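Local coordinates for protein copper-transporting ATPase (Sulfolobus solfataricus, PDB 2YJ4) that probably uses ATP hydrolysis to drive copper ions across the cell membrane, as a P-type ATPase of type IB, at residues A[25-30]-A[198-203]; A[30-35]-A[154-159]; A[54-59]-A[81-86]; A[60-65]-A[97-102]. The protein carries 1 engineered substitution. All coordinates share one frame; numbering follows the deposited sequence.

The chain is the soluble ATP-handling part of the transporter, and the four contacts fall into two pairs, one in each of its domains. Contacts 1 and 2 lie in the Rossmann-like phosphorylation (P) domain: they share Thr30, their centres are 12 Å apart, and strand 30-34 sits between strands 201-205 and 154-158 in one sheet. Contacts 3 and 4, also 12 Å apart between centres, belong to the nucleotide-binding (N) domain and both use helix 53-63; Leu86 N bonds to Ser61 OG 2.7 Å away. Contact 4 holds the AMP, about 12 Å between nearest atoms from the Lys35 side chain of contact 2. Centres of contacts 2 and 4 are 36 Å apart.

Contact 1 of 4, residues A[25-30]-A[198-203]; sequences IKEIDT and GNKVLM
Thr30 O receives Leu202 N at 2.8 Å, nearly along the C=O axis (171°), fixing the start of strand 30-34 against strand 201-205. The carbonyl of Lys200 is gripped twice: Asp29 N, at 3.1 Å, uses a lone pair in the carbonyl plane, while Thr30 N, also 3.1 Å from Lys200 O, is tilted 25° from that plane. In return, Lys200 N faces the Asp29 carboxylate, with weak bonds to both oxygens. With CG between its backbone N and carbonyl carbon (chi1 50°), the carboxylate folds back to this amide, and Thr30 OG1 donates to Asp29 OD1 on the anti side at 2.8 Å. With an alanine in place of Asp29, Lys200 N would probably lose its carboxylate acceptor and the Thr30 hydroxyl its partner. Farther out, Glu27 and Lys200 run side by side, and OE1 of Glu27 makes a long salt bridge to NZ of Lys200 (3.8 Å); Asp218 is a second, weak partner of this NZ and accepts Val201 N. Ile28 CG2 packs at 4.2 Å on Leu202 CB. The chemistry is a polar join where a carboxylate and a shared carbonyl lead the chain into an inner strand.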
loop_
_atom_site.group_PDB
_atom_site.type_symbol
_atom_site.label_atom_id
_atom_site.label_comp_id
_atom_site.label_asym_id
_atom_site.label_seq_id
_atom_site.Cartn_x
_atom_site.Cartn_y
_atom_site.Cartn_z
ATOM N N ILE A 25 24.444 -6.781 -0.552
ATOM C CA ILE A 25 23.647 -6.635 -1.769
ATOM C C ILE A 25 24.139 -7.514 -2.912
ATOM O O ILE A 25 23.342 -7.974 -3.729
ATOM C CB ILE A 25 23.585 -5.176 -2.246
ATOM C CG1 ILE A 25 23.096 -4.277 -1.119
ATOM C CG2 ILE A 25 22.655 -5.034 -3.438
ATOM C CD1 ILE A 25 23.025 -2.818 -1.498
ATOM N N LYS A 26 25.444 -7.745 -2.983
ATOM C CA LYS A 26 25.982 -8.525 -4.089
ATOM C C LYS A 26 25.386 -9.915 -4.029
ATOM O O LYS A 26 25.185 -10.567 -5.055
ATOM C CB LYS A 26 27.511 -8.582 -4.043
ATOM N N GLU A 27 25.065 -10.347 -2.813
ATOM C CA GLU A 27 24.589 -11.700 -2.584
ATOM C C GLU A 27 23.122 -11.911 -2.931
ATOM O O GLU A 27 22.676 -13.056 -3.068
ATOM C CB GLU A 27 24.789 -12.083 -1.124
ATOM C CG GLU A 27 26.216 -12.003 -0.627
ATOM C CD GLU A 27 26.344 -12.525 0.793
ATOM O OE1 GLU A 27 25.337 -12.467 1.540
ATOM O OE2 GLU A 27 27.445 -12.994 1.160
ATOM N N ILE A 28 22.359 -10.826 -3.050
ATOM C CA ILE A 28 20.908 -10.985 -3.147
ATOM C C ILE A 28 20.479 -11.561 -4.495
ATOM O O ILE A 28 20.985 -11.170 -5.545
ATOM C CB ILE A 28 20.076 -9.689 -2.776
ATOM C CG1 ILE A 28 20.028 -8.702 -3.940
ATOM C CG2 ILE A 28 20.559 -9.038 -1.468
ATOM C CD1 ILE A 28 18.924 -9.010 -4.929
ATOM N N ASP A 29 19.537 -12.496 -4.445
ATOM C CA ASP A 29 19.031 -13.138 -5.644
ATOM C C ASP A 29 17.510 -13.030 -5.718
ATOM O O ASP A 29 16.897 -13.410 -6.715
ATOM C CB ASP A 29 19.448 -14.602 -5.649
ATOM C CG ASP A 29 19.134 -15.294 -4.343
ATOM O OD1 ASP A 29 18.027 -15.086 -3.805
ATOM O OD2 ASP A 29 20.002 -16.043 -3.846
ATOM N N THR A 30 16.903 -12.520 -4.653
ATOM C CA THR A 30 15.451 -12.420 -4.586
ATOM C C THR A 30 15.036 -11.041 -4.097
ATOM O O THR A 30 15.481 -10.589 -3.040
ATOM C CB THR A 30 14.867 -13.492 -3.660
ATOM O OG1 THR A 30 15.282 -14.787 -4.110
ATOM C CG2 THR A 30 13.346 -13.422 -3.643
ATOM N N GLY A 198 17.914 -20.928 1.351
ATOM C CA GLY A 198 19.193 -20.364 0.951
ATOM C C GLY A 198 19.147 -19.114 0.080
ATOM O O GLY A 198 20.175 -18.653 -0.415
ATOM N N ASN A 199 17.958 -18.561 -0.121
ATOM C CA ASN A 199 17.837 -17.350 -0.917
ATOM C C ASN A 199 18.245 -16.129 -0.118
ATOM O O ASN A 199 17.996 -16.054 1.081
ATOM C CB ASN A 199 16.410 -17.177 -1.409
ATOM C CG ASN A 199 16.051 -18.163 -2.471
ATOM O OD1 ASN A 199 16.862 -18.458 -3.355
ATOM N ND2 ASN A 199 14.836 -18.697 -2.399
ATOM N N LYS A 200 18.877 -15.178 -0.790
ATOM C CA LYS A 200 19.221 -13.909 -0.174
ATOM C C LYS A 200 18.200 -12.850 -0.594
ATOM O O LYS A 200 18.098 -12.481 -1.754
ATOM C CB LYS A 200 20.641 -13.497 -0.559
ATOM C CG LYS A 200 21.729 -14.370 0.067
ATOM C CD LYS A 200 21.947 -14.034 1.535
ATOM C CE LYS A 200 22.917 -15.005 2.192
ATOM N NZ LYS A 200 23.123 -14.699 3.645
ATOM N N VAL A 201 17.434 -12.368 0.367
ATOM C CA VAL A 201 16.265 -11.578 0.058
ATOM C C VAL A 201 16.451 -10.099 0.358
ATOM O O VAL A 201 16.868 -9.711 1.463
ATOM C CB VAL A 201 15.051 -12.118 0.829
ATOM C CG1 VAL A 201 13.833 -11.198 0.628
ATOM C CG2 VAL A 201 14.758 -13.555 0.396
ATOM N N LEU A 202 16.160 -9.278 -0.645
ATOM C CA LEU A 202 16.076 -7.835 -0.452
ATOM C C LEU A 202 14.608 -7.469 -0.557
ATOM O O LEU A 202 13.931 -7.886 -1.501
ATOM C CB LEU A 202 16.893 -7.072 -1.499
ATOM C CG LEU A 202 16.944 -5.549 -1.281
ATOM C CD1 LEU A 202 18.221 -4.955 -1.826
ATOM C CD2 LEU A 202 15.731 -4.852 -1.871
ATOM N N MET A 203 14.105 -6.726 0.422
ATOM C CA MET A 203 12.684 -6.388 0.443
ATOM C C MET A 203 12.485 -4.908 0.587
ATOM O O MET A 203 13.157 -4.244 1.375
ATOM C CB MET A 203 11.925 -7.107 1.570
ATOM C CG MET A 203 10.520 -6.513 1.872
ATOM S SD MET A 203 9.639 -7.470 3.138
ATOM C CE MET A 203 10.365 -9.058 2.760
#

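Contact 2 of 4, residues A[30-35]-A[154-159]; sequences TIIFNK and KIIILS. Engineered in segment 30-35: Asn34 (natural residue Asp).
The Phe33 ring presents its edge to strand 154-158: CG2 of Ile155 lies near the ring plane, 4.0 Å from CD2 of Phe33, and the carbonyl oxygen of Ile156 is at the edge too. Placing CG beside the backbone N (chi1 -70°) sets the ring with its edge toward this neighbour, while Thr38, Leu39 and Ile204 touch Phe33. The other flat group, the amide of the engineered Asn34, brings OD1 to 4.1 Å from CB of Leu158; OD1 takes a weak bond from Lys187 NZ, and ND2 bonds to Ile204 O. Five backbone bonds join the strands in parallel register, from Ile31 N to Lys154 O through Lys35 N to Leu158 O. This is the centre of the HAD-type Rossmann-like sheet, and strand 30-34 runs into the DKTGT motif of P-type ATPases, whose aspartate, natural at position 34, is phosphorylated in this family. On the face with Asn34, Ile32 lies alongside Ile156 and its CG2 reaches CG of Leu158 at 3.6 Å. Thr30 CG2 touches Lys154 CE at 3.6 Å and Ile156 CD1 at 3.9 Å. A glycine here would probably open a gap beside Ile156 and leave the Lys154 chain without its support. Beyond the strand ends, CB of Lys35 packs on CB of Ser159 at 3.4 Å; both are ATP-binding residues of this protein, and Lys35 NZ forms a salt bridge with Asp161.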
loop_
_atom_site.group_PDB
_atom_site.type_symbol
_atom_site.label_atom_id
_atom_site.label_comp_id
_atom_site.label_asym_id
_atom_site.label_seq_id
_atom_site.Cartn_x
_atom_site.Cartn_y
_atom_site.Cartn_z
ATOM N N THR A 30 16.903 -12.520 -4.653
ATOM C CA THR A 30 15.451 -12.420 -4.586
ATOM C C THR A 30 15.036 -11.041 -4.097
ATOM O O THR A 30 15.481 -10.589 -3.040
ATOM C CB THR A 30 14.867 -13.492 -3.660
ATOM O OG1 THR A 30 15.282 -14.787 -4.110
ATOM C CG2 THR A 30 13.346 -13.422 -3.643
ATOM N N ILE A 31 14.203 -10.368 -4.883
ATOM C CA ILE A 31 13.715 -9.033 -4.542
ATOM C C ILE A 31 12.225 -9.113 -4.271
ATOM O O ILE A 31 11.446 -9.434 -5.177
ATOM C CB ILE A 31 13.935 -8.017 -5.693
ATOM C CG1 ILE A 31 15.379 -8.045 -6.172
ATOM C CG2 ILE A 31 13.598 -6.589 -5.235
ATOM C CD1 ILE A 31 16.323 -7.277 -5.266
ATOM N N ILE A 32 11.820 -8.836 -3.037
ATOM C CA ILE A 32 10.394 -8.893 -2.714
ATOM C C ILE A 32 9.791 -7.514 -2.500
ATOM O O ILE A 32 10.290 -6.738 -1.695
ATOM C CB ILE A 32 10.119 -9.711 -1.465
ATOM C CG1 ILE A 32 10.635 -11.147 -1.636
ATOM C CG2 ILE A 32 8.628 -9.722 -1.194
ATOM C CD1 ILE A 32 10.581 -11.986 -0.335
ATOM N N PHE A 33 8.735 -7.200 -3.237
ATOM C CA PHE A 33 8.049 -5.941 -3.025
ATOM C C PHE A 33 6.789 -6.146 -2.233
ATOM O O PHE A 33 5.938 -6.930 -2.637
ATOM C CB PHE A 33 7.657 -5.311 -4.348
ATOM C CG PHE A 33 8.816 -4.798 -5.135
ATOM C CD1 PHE A 33 9.289 -3.510 -4.933
ATOM C CD2 PHE A 33 9.432 -5.596 -6.080
ATOM C CE1 PHE A 33 10.353 -3.023 -5.665
ATOM C CE2 PHE A 33 10.501 -5.116 -6.819
ATOM C CZ PHE A 33 10.961 -3.826 -6.612
ATOM N N ASN A 34 6.666 -5.450 -1.107
ATOM C CA ASN A 34 5.351 -5.230 -0.523
ATOM C C ASN A 34 4.597 -4.262 -1.417
ATOM O O ASN A 34 5.164 -3.277 -1.884
ATOM C CB ASN A 34 5.458 -4.669 0.887
ATOM C CG ASN A 34 6.013 -5.676 1.859
ATOM O OD1 ASN A 34 5.308 -6.604 2.277
ATOM N ND2 ASN A 34 7.293 -5.510 2.229
ATOM N N LYS A 35 3.327 -4.542 -1.671
ATOM C CA LYS A 35 2.559 -3.740 -2.608
ATOM C C LYS A 35 2.339 -2.306 -2.120
ATOM O O LYS A 35 2.946 -1.367 -2.642
ATOM C CB LYS A 35 1.210 -4.396 -2.921
ATOM C CG LYS A 35 0.533 -3.815 -4.162
ATOM C CD LYS A 35 -0.975 -4.023 -4.235
ATOM C CE LYS A 35 -1.707 -3.057 -3.327
ATOM N NZ LYS A 35 -3.046 -2.686 -3.869
ATOM N N LYS A 154 14.937 -13.105 -9.101
ATOM C CA LYS A 154 13.541 -13.480 -8.900
ATOM C C LYS A 154 12.818 -12.345 -8.180
ATOM O O LYS A 154 13.318 -11.761 -7.207
ATOM C CB LYS A 154 13.438 -14.774 -8.086
ATOM C CG LYS A 154 12.036 -15.094 -7.599
ATOM C CD LYS A 154 12.054 -16.310 -6.682
ATOM C CE LYS A 154 13.316 -16.303 -5.820
ATOM N NZ LYS A 154 13.519 -17.566 -5.064
ATOM N N ILE A 155 11.639 -12.016 -8.674
ATOM C CA ILE A 155 10.901 -10.907 -8.112
ATOM C C ILE A 155 9.602 -11.439 -7.578
ATOM O O ILE A 155 8.890 -12.135 -8.286
ATOM C CB ILE A 155 10.608 -9.837 -9.164
ATOM C CG1 ILE A 155 11.917 -9.252 -9.686
ATOM C CG2 ILE A 155 9.715 -8.765 -8.573
ATOM C CD1 ILE A 155 11.726 -8.074 -10.591
ATOM N N ILE A 156 9.310 -11.118 -6.323
ATOM C CA ILE A 156 8.079 -11.541 -5.690
ATOM C C ILE A 156 7.333 -10.318 -5.174
ATOM O O ILE A 156 7.944 -9.380 -4.644
ATOM C CB ILE A 156 8.365 -12.510 -4.504
ATOM C CG1 ILE A 156 9.186 -13.719 -4.982
ATOM C CG2 ILE A 156 7.062 -12.939 -3.833
ATOM C CD1 ILE A 156 9.617 -14.663 -3.869
ATOM N N ILE A 157 6.015 -10.317 -5.329
ATOM C CA ILE A 157 5.202 -9.290 -4.700
ATOM C C ILE A 157 4.331 -9.879 -3.590
ATOM O O ILE A 157 3.706 -10.912 -3.775
ATOM C CB ILE A 157 4.315 -8.577 -5.696
ATOM C CG1 ILE A 157 5.181 -7.935 -6.790
ATOM C CG2 ILE A 157 3.459 -7.533 -4.967
ATOM C CD1 ILE A 157 4.394 -7.257 -7.898
ATOM N N LEU A 158 4.325 -9.205 -2.441
ATOM C CA LEU A 158 3.489 -9.541 -1.291
ATOM C C LEU A 158 2.561 -8.384 -0.897
ATOM O O LEU A 158 2.952 -7.220 -0.967
ATOM C CB LEU A 158 4.381 -9.838 -0.090
ATOM C CG LEU A 158 5.430 -10.926 -0.231
ATOM C CD1 LEU A 158 6.187 -11.054 1.075
ATOM C CD2 LEU A 158 4.770 -12.232 -0.635
ATOM N N SER A 159 1.346 -8.700 -0.470
ATOM C CA SER A 159 0.490 -7.708 0.197
ATOM C C SER A 159 -0.631 -8.343 1.018
ATOM O O SER A 159 -0.990 -9.499 0.809
ATOM C CB SER A 159 -0.098 -6.687 -0.792
ATOM O OG SER A 159 -0.918 -7.311 -1.757
#

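Contact 3 of 4, residues A[54-59]-A[81-86]; sequences LSLAYA and QGVKIL
Ala57 and Val83 bring their CA atoms to 5.8 Å of each other where the chain, having left helix 69-81 through the positive phi of Gly82 (103°), passes in extended form along helix 53-63. No hydrogen bond joins the two segments, so the fit rests on aliphatic groups. Val83 sits at the middle of the contact: its CG2, held between the backbone N and the carbonyl carbon, lies 3.9 Å from CA of Ala57 and 4.1 Å from its CB, and the small alanine lets the valine approach the helix backbone. To one side of this pair, CD2 of Leu56 meets CG of Gln81 at 3.7 Å, the two side chains crossing at about a right angle, and lies 4.3 Å from CG1 of Val83. At the other end, CD1 of Leu86 comes obliquely to CE1 of Tyr58 at 4.1 Å. Within the helix, Leu54 CD1 lies 3.5 Å above one face of that ring, offset toward its rim. Ser61 OG also bonds to Ala57 O, one turn earlier. Between the two segments the fit is therefore apolar, while Ser61, further along the helix, ties Leu86 N and supplies the polar link between N-domain helix and loop.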
loop_
_atom_site.group_PDB
_atom_site.type_symbol
_atom_site.label_atom_id
_atom_site.label_comp_id
_atom_site.label_asym_id
_atom_site.label_seq_id
_atom_site.Cartn_x
_atom_site.Cartn_y
_atom_site.Cartn_z
ATOM N N LEU A 54 -28.084 10.818 -4.524
ATOM C CA LEU A 54 -28.589 11.076 -3.183
ATOM C C LEU A 54 -27.820 10.217 -2.185
ATOM O O LEU A 54 -27.407 10.705 -1.134
ATOM C CB LEU A 54 -30.095 10.832 -3.089
ATOM C CG LEU A 54 -30.656 10.976 -1.668
ATOM C CD1 LEU A 54 -30.293 12.343 -1.046
ATOM C CD2 LEU A 54 -32.167 10.724 -1.642
ATOM N N SER A 55 -27.573 8.959 -2.551
ATOM C CA SER A 55 -26.780 8.035 -1.729
ATOM C C SER A 55 -25.330 8.491 -1.607
ATOM O O SER A 55 -24.695 8.361 -0.555
ATOM C CB SER A 55 -26.788 6.624 -2.332
ATOM O OG SER A 55 -28.103 6.188 -2.593
ATOM N N LEU A 56 -24.787 8.988 -2.710
ATOM C CA LEU A 56 -23.431 9.507 -2.690
ATOM C C LEU A 56 -23.346 10.643 -1.664
ATOM O O LEU A 56 -22.513 10.601 -0.743
ATOM C CB LEU A 56 -23.036 9.973 -4.089
ATOM C CG LEU A 56 -21.674 10.624 -4.249
ATOM C CD1 LEU A 56 -20.590 9.640 -3.796
ATOM C CD2 LEU A 56 -21.510 11.022 -5.702
ATOM N N ALA A 57 -24.238 11.629 -1.794
ATOM C CA ALA A 57 -24.274 12.764 -0.859
ATOM C C ALA A 57 -24.367 12.312 0.595
ATOM O O ALA A 57 -23.578 12.751 1.431
ATOM C CB ALA A 57 -25.411 13.705 -1.193
ATOM N N TYR A 58 -25.336 11.446 0.898
ATOM C CA TYR A 58 -25.438 10.839 2.242
ATOM C C TYR A 58 -24.113 10.266 2.728
ATOM O O TYR A 58 -23.601 10.652 3.794
ATOM C CB TYR A 58 -26.506 9.736 2.255
ATOM C CG TYR A 58 -27.919 10.275 2.247
ATOM C CD1 TYR A 58 -28.187 11.575 2.673
ATOM C CD2 TYR A 58 -28.975 9.501 1.812
ATOM C CE1 TYR A 58 -29.475 12.086 2.663
ATOM C CE2 TYR A 58 -30.268 9.996 1.820
ATOM C CZ TYR A 58 -30.510 11.285 2.248
ATOM O OH TYR A 58 -31.780 11.789 2.230
ATOM N N ALA A 59 -23.546 9.351 1.937
ATOM C CA ALA A 59 -22.269 8.736 2.294
ATOM C C ALA A 59 -21.168 9.747 2.601
ATOM O O ALA A 59 -20.526 9.667 3.649
ATOM C CB ALA A 59 -21.813 7.756 1.217
ATOM N N GLN A 81 -17.986 14.991 -8.017
ATOM C CA GLN A 81 -19.242 14.733 -8.703
ATOM C C GLN A 81 -20.145 15.934 -8.557
ATOM O O GLN A 81 -21.063 16.130 -9.341
ATOM C CB GLN A 81 -19.928 13.490 -8.151
ATOM C CG GLN A 81 -19.072 12.267 -8.209
ATOM C CD GLN A 81 -18.445 12.066 -9.575
ATOM O OE1 GLN A 81 -19.069 12.311 -10.609
ATOM N NE2 GLN A 81 -17.200 11.612 -9.586
ATOM N N GLY A 82 -19.875 16.761 -7.560
ATOM C CA GLY A 82 -20.559 18.038 -7.467
ATOM C C GLY A 82 -21.658 18.084 -6.425
ATOM O O GLY A 82 -22.413 19.046 -6.379
ATOM N N VAL A 83 -21.761 17.050 -5.587
ATOM C CA VAL A 83 -22.778 17.042 -4.530
ATOM C C VAL A 83 -22.210 17.758 -3.310
ATOM O O VAL A 83 -21.002 17.848 -3.151
ATOM C CB VAL A 83 -23.242 15.600 -4.144
ATOM C CG1 VAL A 83 -23.625 14.770 -5.395
ATOM C CG2 VAL A 83 -22.177 14.892 -3.334
ATOM N N LYS A 84 -23.072 18.279 -2.448
ATOM C CA LYS A 84 -22.587 19.041 -1.307
ATOM C C LYS A 84 -22.707 18.267 -0.004
ATOM O O LYS A 84 -23.480 17.331 0.093
ATOM C CB LYS A 84 -23.294 20.403 -1.218
ATOM C CG LYS A 84 -24.647 20.372 -0.538
ATOM C CD LYS A 84 -25.377 21.694 -0.702
ATOM C CE LYS A 84 -26.799 21.564 -0.150
ATOM N NZ LYS A 84 -27.695 22.687 -0.572
ATOM N N ILE A 85 -21.904 18.652 0.981
ATOM C CA ILE A 85 -21.921 18.031 2.294
ATOM C C ILE A 85 -23.185 18.424 3.076
ATOM O O ILE A 85 -23.519 19.609 3.194
ATOM C CB ILE A 85 -20.661 18.413 3.087
ATOM C CG1 ILE A 85 -19.413 17.868 2.379
ATOM C CG2 ILE A 85 -20.764 17.922 4.548
ATOM C CD1 ILE A 85 -19.556 16.386 2.010
ATOM N N LEU A 86 -23.905 17.428 3.589
ATOM C CA LEU A 86 -25.135 17.703 4.313
ATOM C C LEU A 86 -24.857 17.635 5.793
ATOM O O LEU A 86 -23.863 17.047 6.212
ATOM C CB LEU A 86 -26.250 16.731 3.918
ATOM C CG LEU A 86 -26.740 16.794 2.464
ATOM C CD1 LEU A 86 -27.884 15.817 2.248
ATOM C CD2 LEU A 86 -27.168 18.199 2.088
#

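Contact 4 of 4, residues A[60-65]-A[97-102]; sequences ASVEAL and IGVRGK. With AMP (adenosine monophosphate), chain C.
Val62 and Val99 lie where helix 53-63 meets the antiparallel sheet of the N domain, beside the adenine pocket of the nucleotide-binding domain. The apolar contacts come first: the two valines lie alongside each other, though the exact spacing of their methyls is doubtful. More firmly placed, CG2 of Val62 faces CA of Gly101 at 4.2 Å; a side chain on Gly101 would press tightly on this methyl, so the glycine lets helix and strand come close. Ile108 and Val110 of the next strand extend the same apolar layer. Val99 CG2 lies 3.6 Å from Glu63 OE1, so the valine flanks the carboxylate.

The polar contacts belong to Glu63, which with His68 binds the nucleotide. Its chain bends at chi2 (-80°), which turns the carboxylate from the helix toward the base. AMP N6 donates to Glu63 OE1 at 3.3 Å (154° at the hydrogen). OE2 of Glu63 comes to 2.8 Å from AMP N1, a close approach of two atoms that would need a proton between them to bond.

Strand 97-102 lines another part of the pocket. Gly98 lays its CA 3.8 Å from AMP C5, where a CB would crowd the ring, and Ile97 O approaches the ribose C1' at 3.1 Å. Beside the amino group, Val99 CG1 lies 3.7 Å from AMP N6.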
loop_
_atom_site.group_PDB
_atom_site.type_symbol
_atom_site.label_atom_id
_atom_site.label_comp_id
_atom_site.label_asym_id
_atom_site.label_seq_id
_atom_site.Cartn_x
_atom_site.Cartn_y
_atom_site.Cartn_z
ATOM N N ALA A 60 -20.936 10.696 1.694
ATOM C CA ALA A 60 -19.887 11.704 1.910
ATOM C C ALA A 60 -20.210 12.626 3.104
ATOM O O ALA A 60 -19.329 12.990 3.873
ATOM C CB ALA A 60 -19.661 12.533 0.645
ATOM N N SER A 61 -21.460 13.025 3.256
ATOM C CA SER A 61 -21.806 13.831 4.427
ATOM C C SER A 61 -21.354 13.112 5.707
ATOM O O SER A 61 -20.666 13.690 6.556
ATOM C CB SER A 61 -23.311 14.108 4.479
ATOM O OG SER A 61 -23.761 14.716 3.281
ATOM N N VAL A 62 -21.709 11.834 5.837
ATOM C CA VAL A 62 -21.309 11.086 7.033
ATOM C C VAL A 62 -19.797 10.934 7.107
ATOM O O VAL A 62 -19.214 11.137 8.164
ATOM C CB VAL A 62 -21.995 9.712 7.127
ATOM C CG1 VAL A 62 -21.315 8.844 8.159
ATOM C CG2 VAL A 62 -23.460 9.884 7.466
ATOM N N GLU A 63 -19.158 10.605 5.984
ATOM C CA GLU A 63 -17.697 10.422 5.970
ATOM C C GLU A 63 -16.937 11.728 6.159
ATOM O O GLU A 63 -15.736 11.719 6.397
ATOM C CB GLU A 63 -17.224 9.745 4.680
ATOM C CG GLU A 63 -17.748 8.340 4.476
ATOM C CD GLU A 63 -16.972 7.308 5.266
ATOM O OE1 GLU A 63 -16.238 7.693 6.202
ATOM O OE2 GLU A 63 -17.091 6.106 4.945
ATOM N N ALA A 64 -17.631 12.851 6.056
ATOM C CA ALA A 64 -16.952 14.145 6.151
ATOM C C ALA A 64 -16.431 14.349 7.561
ATOM O O ALA A 64 -15.541 15.164 7.778
ATOM C CB ALA A 64 -17.886 15.304 5.753
ATOM N N LEU A 65 -17.002 13.604 8.511
ATOM C CA LEU A 65 -16.690 13.768 9.927
ATOM C C LEU A 65 -15.627 12.790 10.424
ATOM O O LEU A 65 -15.354 12.719 11.618
ATOM C CB LEU A 65 -17.957 13.612 10.766
ATOM C CG LEU A 65 -19.049 14.664 10.594
ATOM C CD1 LEU A 65 -20.191 14.389 11.554
ATOM C CD2 LEU A 65 -18.483 16.057 10.819
ATOM N N ILE A 97 -15.452 -1.170 11.697
ATOM C CA ILE A 97 -16.355 -1.206 10.547
ATOM C C ILE A 97 -16.277 0.063 9.691
ATOM O O ILE A 97 -15.829 0.033 8.541
ATOM C CB ILE A 97 -17.814 -1.407 11.002
ATOM N N GLY A 98 -16.723 1.175 10.266
ATOM C CA GLY A 98 -16.708 2.454 9.590
ATOM C C GLY A 98 -17.448 3.505 10.395
ATOM O O GLY A 98 -17.135 3.747 11.556
ATOM N N VAL A 99 -18.447 4.126 9.782
ATOM C CA VAL A 99 -19.070 5.288 10.388
ATOM C C VAL A 99 -20.574 5.238 10.254
ATOM O O VAL A 99 -21.119 4.485 9.452
ATOM C CB VAL A 99 -18.561 6.595 9.755
ATOM C CG1 VAL A 99 -17.062 6.675 9.861
ATOM C CG2 VAL A 99 -18.982 6.662 8.305
ATOM N N ARG A 100 -21.237 6.072 11.038
ATOM C CA ARG A 100 -22.671 6.018 11.152
ATOM C C ARG A 100 -23.136 7.417 11.523
ATOM O O ARG A 100 -22.388 8.189 12.121
ATOM C CB ARG A 100 -23.048 4.998 12.240
ATOM C CG ARG A 100 -24.488 5.051 12.697
ATOM C CD ARG A 100 -24.580 5.271 14.202
ATOM N NE ARG A 100 -25.670 6.183 14.549
ATOM C CZ ARG A 100 -26.934 5.805 14.714
ATOM N NH1 ARG A 100 -27.270 4.525 14.572
ATOM N NH2 ARG A 100 -27.863 6.703 15.021
ATOM N N GLY A 101 -24.365 7.753 11.169
ATOM C CA GLY A 101 -24.855 9.094 11.399
ATOM C C GLY A 101 -26.262 9.214 10.870
ATOM O O GLY A 101 -26.725 8.344 10.143
ATOM N N LYS A 102 -26.945 10.292 11.237
ATOM C CA LYS A 102 -28.361 10.443 10.916
ATOM C C LYS A 102 -28.594 11.737 10.139
ATOM O O LYS A 102 -28.141 12.799 10.548
ATOM C CB LYS A 102 -29.208 10.402 12.194
ATOM C CG LYS A 102 -30.708 10.281 11.943
ATOM C CD LYS A 102 -31.508 11.254 12.804
ATOM C CE LYS A 102 -31.522 10.850 14.276
ATOM N NZ LYS A 102 -32.697 9.991 14.606
HETATM P P AMP C . -8.149 0.231 9.325
HETATM O O1P AMP C . -7.737 -0.973 10.142
HETATM O O2P AMP C . -8.271 1.437 10.232
HETATM O O3P AMP C . -7.263 0.339 8.101
HETATM O "O5'" AMP C . -9.602 -0.255 8.890
HETATM C "C5'" AMP C . -9.793 -1.514 8.268
HETATM C "C4'" AMP C . -11.055 -1.536 7.449
HETATM O "O4'" AMP C . -12.117 -0.871 8.178
HETATM C "C3'" AMP C . -11.000 -0.791 6.125
HETATM O "O3'" AMP C . -10.376 -1.536 5.094
HETATM C "C2'" AMP C . -12.468 -0.472 5.854
HETATM O "O2'" AMP C . -13.143 -1.600 5.315
HETATM C "C1'" AMP C . -12.994 -0.230 7.272
HETATM N N9 AMP C . -13.052 1.207 7.606
HETATM C C8 AMP C . -12.288 1.834 8.527
HETATM N N7 AMP C . -12.594 3.154 8.603
HETATM C C5 AMP C . -13.583 3.383 7.715
HETATM C C6 AMP C . -14.375 4.556 7.293
HETATM N N6 AMP C . -14.150 5.758 7.856
HETATM N N1 AMP C . -15.304 4.383 6.330
HETATM C C2 AMP C . -15.526 3.181 5.767
HETATM N N3 AMP C . -14.847 2.068 6.103
HETATM C C4 AMP C . -13.883 2.101 7.059
#